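Local coordinates for nickel-dependent hydrogenase large subunit (Allochromatium vinosum, PDB 3MYR), which catalyses hydrogen oxidation at a nickel-iron centre, with electrons passing to the iron-sulfur clusters of the small subunit in its heterodimer, at the interface of chains B and A. Sequence-based numbering; all coordinates share one arbitrary frame. Chains: chain A, Nickel-dependent hydrogenase large subunit; chain B, Hydrogenase (NiFe) small subunit HydA.

Both contacts belong to the interface between the large and small subunits of the hydrogenase heterodimer, with the centres of their C-alpha atoms about 35 Å apart. They share no residue and no secondary-structure element. Contact 1 brings two C-terminal loops of chain B, the one with B:His245 next to [3Fe-4S] cluster ligands, against the 3-10 helix 50-52, helix 53-58 and the A:Phe217-A:Val218 loop of chain A. Contact 2 sets strand 87-88 of chain B and the turn after it against loops and strand 17-24 of chain A. Chain B offers rings in contact 1 and mainly backbone groups in contact 2, met there by side chains as well as backbone of chain A.

Contact 1: the interface of chains B and A. Residues chain B 245, 262; chain A 51-52, 54, 217-218.
Two loops of chain B, carrying B:His245 and B:Tyr262, come down on the 3-10 helix 50-52, the start of helix 53-58 and the loop at A:Phe217 and A:Val218, all of chain A. This is the heterodimer interface of a [NiFe] hydrogenase: B:His245 lies two residues before the [3Fe-4S] ligand B:Cys247, and helix 53-58 leads to the active-site cysteines A:Cys61 and A:Cys64.

The phenol oxygen of B:Tyr262 takes a direct hydrogen bond from chain A. A:Trp54 gives its indole N-H to it, NE1 to B:Tyr262 OH 3.0 Å, with the oxygen almost in the indole plane. With A:Trp54 CG lodged between the backbone N and the carbonyl carbon (chi1 70°), the pyrrole edge faces the small subunit. From within chain B, the imidazole NE2 of B:His245 meets B:Tyr262 OH at 2.7 Å, in the plane of the imidazole and nearly straight (168° at H); which of the two donates is not decided. Water 1 also reaches this oxygen and links it to the backbone O of A:Arg51. The hydroxyl thus has polar partners on several sides, which should fix where the phenol points.

B:His245 and A:Trp54 also touch directly. Their rings stand almost perpendicular (84°), and the benzene edge of the indole is set against a face of the imidazole, toward its rim, with A:Trp54 CZ2 3.4 Å from B:His245 NE2. The carbonyl O of A:Phe217 sits over a face of the indole, offset toward its rim, while A:Val218 CG1 lies 3.7 Å from the OH of B:Tyr262 and also borders the imidazole.

Farther along the phenol, the same flank meets two oxygens: B:Tyr262 CE2 lies 3.3 Å from A:Arg51 O, and CD2 is 3.3 Å from the carboxylate OD1 of A:Asp52. Water 2 then bridges A:Asp52 OD1, 2.6 Å from the water oxygen, to the backbone N of B:Tyr262.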
# COMPACT_ATOMS: atom_id res chain seq x y z
N HIS B 245 -3.05 3.33 -21.91
CA HIS B 245 -2.71 4.62 -21.34
C HIS B 245 -1.35 5.07 -21.87
O HIS B 245 -0.41 4.27 -21.90
CB HIS B 245 -2.68 4.55 -19.75
CG HIS B 245 -2.69 5.90 -19.11
ND1 HIS B 245 -1.56 6.70 -19.05
CD2 HIS B 245 -3.71 6.66 -18.65
CE1 HIS B 245 -1.89 7.86 -18.51
NE2 HIS B 245 -3.18 7.87 -18.26
N TYR B 262 -0.91 14.65 -20.11
CA TYR B 262 -1.73 14.44 -21.29
C TYR B 262 -1.43 15.43 -22.42
O TYR B 262 -2.21 15.55 -23.31
CB TYR B 262 -3.21 14.46 -20.92
CG TYR B 262 -3.53 13.32 -19.95
CD1 TYR B 262 -3.63 12.01 -20.42
CD2 TYR B 262 -3.70 13.56 -18.57
CE1 TYR B 262 -3.86 10.94 -19.53
CE2 TYR B 262 -3.92 12.47 -17.65
CZ TYR B 262 -4.01 11.20 -18.14
OH TYR B 262 -4.36 10.16 -17.32
N ARG A 51 -6.45 16.58 -14.29
CA ARG A 51 -6.49 15.26 -14.96
C ARG A 51 -5.23 14.45 -14.58
O ARG A 51 -5.26 13.23 -14.70
CB ARG A 51 -6.61 15.39 -16.48
CG ARG A 51 -8.00 16.01 -16.84
CD ARG A 51 -7.99 16.37 -18.29
NE ARG A 51 -6.94 17.32 -18.60
CZ ARG A 51 -6.50 17.59 -19.84
NH1 ARG A 51 -7.11 17.07 -20.91
NH2 ARG A 51 -5.54 18.49 -20.01
N ASP A 52 -4.13 15.14 -14.23
CA ASP A 52 -2.87 14.42 -13.85
C ASP A 52 -2.85 13.99 -12.37
O ASP A 52 -1.97 13.23 -11.98
CB ASP A 52 -1.63 15.34 -14.00
CG ASP A 52 -1.32 15.77 -15.45
OD1 ASP A 52 -2.09 15.42 -16.35
OD2 ASP A 52 -0.30 16.50 -15.66
N TRP A 54 -4.30 12.02 -10.36
CA TRP A 54 -4.40 10.64 -9.96
C TRP A 54 -3.04 9.99 -9.97
O TRP A 54 -2.77 9.13 -9.12
CB TRP A 54 -5.39 9.80 -10.76
CG TRP A 54 -4.89 9.58 -12.16
CD1 TRP A 54 -5.20 10.35 -13.27
CD2 TRP A 54 -3.99 8.57 -12.63
NE1 TRP A 54 -4.54 9.89 -14.36
CE2 TRP A 54 -3.79 8.81 -14.02
CE3 TRP A 54 -3.27 7.53 -12.00
CZ2 TRP A 54 -2.92 8.01 -14.82
CZ3 TRP A 54 -2.39 6.72 -12.81
CH2 TRP A 54 -2.22 6.99 -14.18
N PHE A 217 -5.16 5.08 -14.61
CA PHE A 217 -6.57 5.47 -14.49
C PHE A 217 -6.79 6.64 -15.42
O PHE A 217 -5.85 7.19 -15.90
CB PHE A 217 -6.93 5.87 -13.06
CG PHE A 217 -6.81 4.75 -12.11
CD1 PHE A 217 -7.86 3.86 -11.95
CD2 PHE A 217 -5.56 4.47 -11.52
CE1 PHE A 217 -7.67 2.70 -11.19
CE2 PHE A 217 -5.37 3.38 -10.70
CZ PHE A 217 -6.41 2.47 -10.53
N VAL A 218 -8.03 6.93 -15.78
CA VAL A 218 -8.28 8.23 -16.39
C VAL A 218 -9.53 8.87 -15.82
O VAL A 218 -10.53 8.17 -15.50
CB VAL A 218 -8.50 8.22 -17.93
CG1 VAL A 218 -7.27 8.17 -18.60
CG2 VAL A 218 -9.39 7.06 -18.34
O HOH W 1 -6.98 11.49 -16.26
O HOH W 2 -1.93 16.86 -18.54

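Contact 2: the interface of chains B and A. Residues chain B 86-90; chain A 8, 18, 36, 362, 364.
Chain B runs as strand 87-88 and then turns through B:Ala89 and B:Gly90, both with positive phi (50° and 78°), bringing its backbone N-H and C=O groups against chain A, the partner subunit of the heterodimer.

At B:Thr87 the pairing with A:Thr36 is mutual: B:Thr87 N donates to A:Thr36 O at 2.9 Å, and the A:Thr36 hydroxyl OG1 returns a bond to B:Thr87 O from above the carbonyl plane.

A:Asp8 receives the turn. With CG swung anti to the backbone N (chi1 -174°), A:Asp8 extends its carboxylate toward the turn, where A:Asp8 OD2 accepts the N-H of B:Ala89, N to OD2 2.8 Å, from well above the carboxylate plane. The other oxygen, A:Asp8 OD1, is held on its anti side by A:Arg18 NH1 in a 2.7 Å salt bridge within chain A, so the arginine steadies the carboxylate and would be expected to favour its charged form. An asparagine in place of A:Asp8 would probably leave the guanidinium of A:Arg18 without its charge partner and the carboxamide less firmly set to receive B:Ala89 N.

A:Tyr364 closes the other side of the turn. B:Gly90 CA lies over the centre of the A:Tyr364 ring, 3.7 Å from the centroid, in a CH-pi contact, while the backbone N of the tyrosine donates to B:Gly90 O. The CE2 edge of the ring points onto the guanidinium face of A:Arg18, tying the two supports together.

Between these groups sits water 3, bonded to B:Thr87 OG1, B:Gly90 N, A:Asp8 OD1 and, its oxygen at 2.8 Å, the phenol OH of A:Tyr364.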
# COMPACT_ATOMS: atom_id res chain seq x y z
N SER B 86 12.24 13.08 8.02
CA SER B 86 12.09 11.61 7.86
C SER B 86 13.15 11.00 8.77
O SER B 86 14.35 11.24 8.57
CB SER B 86 12.39 11.21 6.42
OG SER B 86 12.09 9.81 6.16
N THR B 87 12.72 10.24 9.78
CA THR B 87 13.68 9.65 10.74
C THR B 87 13.23 8.21 10.98
O THR B 87 12.04 7.83 10.66
CB THR B 87 13.60 10.44 12.10
OG1 THR B 87 12.28 10.26 12.61
CG2 THR B 87 13.82 11.95 11.89
N VAL B 88 14.16 7.40 11.47
CA VAL B 88 13.86 6.04 11.94
C VAL B 88 14.58 5.88 13.26
O VAL B 88 15.73 6.27 13.35
CB VAL B 88 14.40 4.93 10.96
CG1 VAL B 88 14.11 3.54 11.53
CG2 VAL B 88 13.73 5.06 9.56
N ALA B 89 13.91 5.35 14.29
CA ALA B 89 14.54 5.19 15.62
C ALA B 89 15.22 6.53 16.13
O ALA B 89 16.31 6.51 16.68
CB ALA B 89 15.58 4.03 15.59
N GLY B 90 14.64 7.69 15.81
CA GLY B 90 15.23 8.96 16.25
C GLY B 90 16.43 9.47 15.48
O GLY B 90 17.03 10.42 15.91
N ASP A 8 10.30 1.84 17.82
CA ASP A 8 10.62 2.59 16.61
C ASP A 8 11.85 1.91 16.00
O ASP A 8 12.90 1.93 16.59
CB ASP A 8 10.91 4.03 17.03
CG ASP A 8 11.11 4.95 15.87
OD1 ASP A 8 11.15 6.20 16.08
OD2 ASP A 8 11.31 4.44 14.74
N ARG A 18 6.28 5.20 14.91
CA ARG A 18 6.91 5.10 16.22
C ARG A 18 5.73 5.06 17.25
O ARG A 18 4.76 5.85 17.10
CB ARG A 18 7.81 6.34 16.48
CG ARG A 18 8.14 6.61 17.99
CD ARG A 18 9.03 7.83 18.06
NE ARG A 18 9.75 7.96 19.33
CZ ARG A 18 11.03 7.70 19.54
NH1 ARG A 18 11.79 7.26 18.53
NH2 ARG A 18 11.57 7.92 20.75
N THR A 36 6.70 9.30 11.26
CA THR A 36 8.01 9.95 11.33
C THR A 36 8.57 10.12 9.91
O THR A 36 9.79 10.26 9.77
CB THR A 36 9.04 9.18 12.25
OG1 THR A 36 9.35 7.91 11.62
CG2 THR A 36 8.44 8.85 13.69
N PRO A 362 16.93 15.19 15.89
CA PRO A 362 17.68 13.93 15.89
C PRO A 362 19.11 14.19 16.29
O PRO A 362 19.65 15.22 15.93
CB PRO A 362 17.68 13.55 14.43
CG PRO A 362 16.31 14.10 13.91
CD PRO A 362 16.27 15.44 14.59
N TYR A 364 17.29 11.57 18.83
CA TYR A 364 16.56 11.72 20.07
C TYR A 364 16.09 10.36 20.57
O TYR A 364 16.03 9.42 19.78
CB TYR A 364 15.38 12.62 19.84
CG TYR A 364 14.34 12.07 18.84
CD1 TYR A 364 14.27 12.58 17.52
CD2 TYR A 364 13.42 11.08 19.23
CE1 TYR A 364 13.27 12.18 16.65
CE2 TYR A 364 12.42 10.65 18.33
CZ TYR A 364 12.36 11.19 17.04
OH TYR A 364 11.39 10.78 16.13
O HOH W 3 12.13 8.42 14.73
O HOH W 4 10.21 12.60 12.05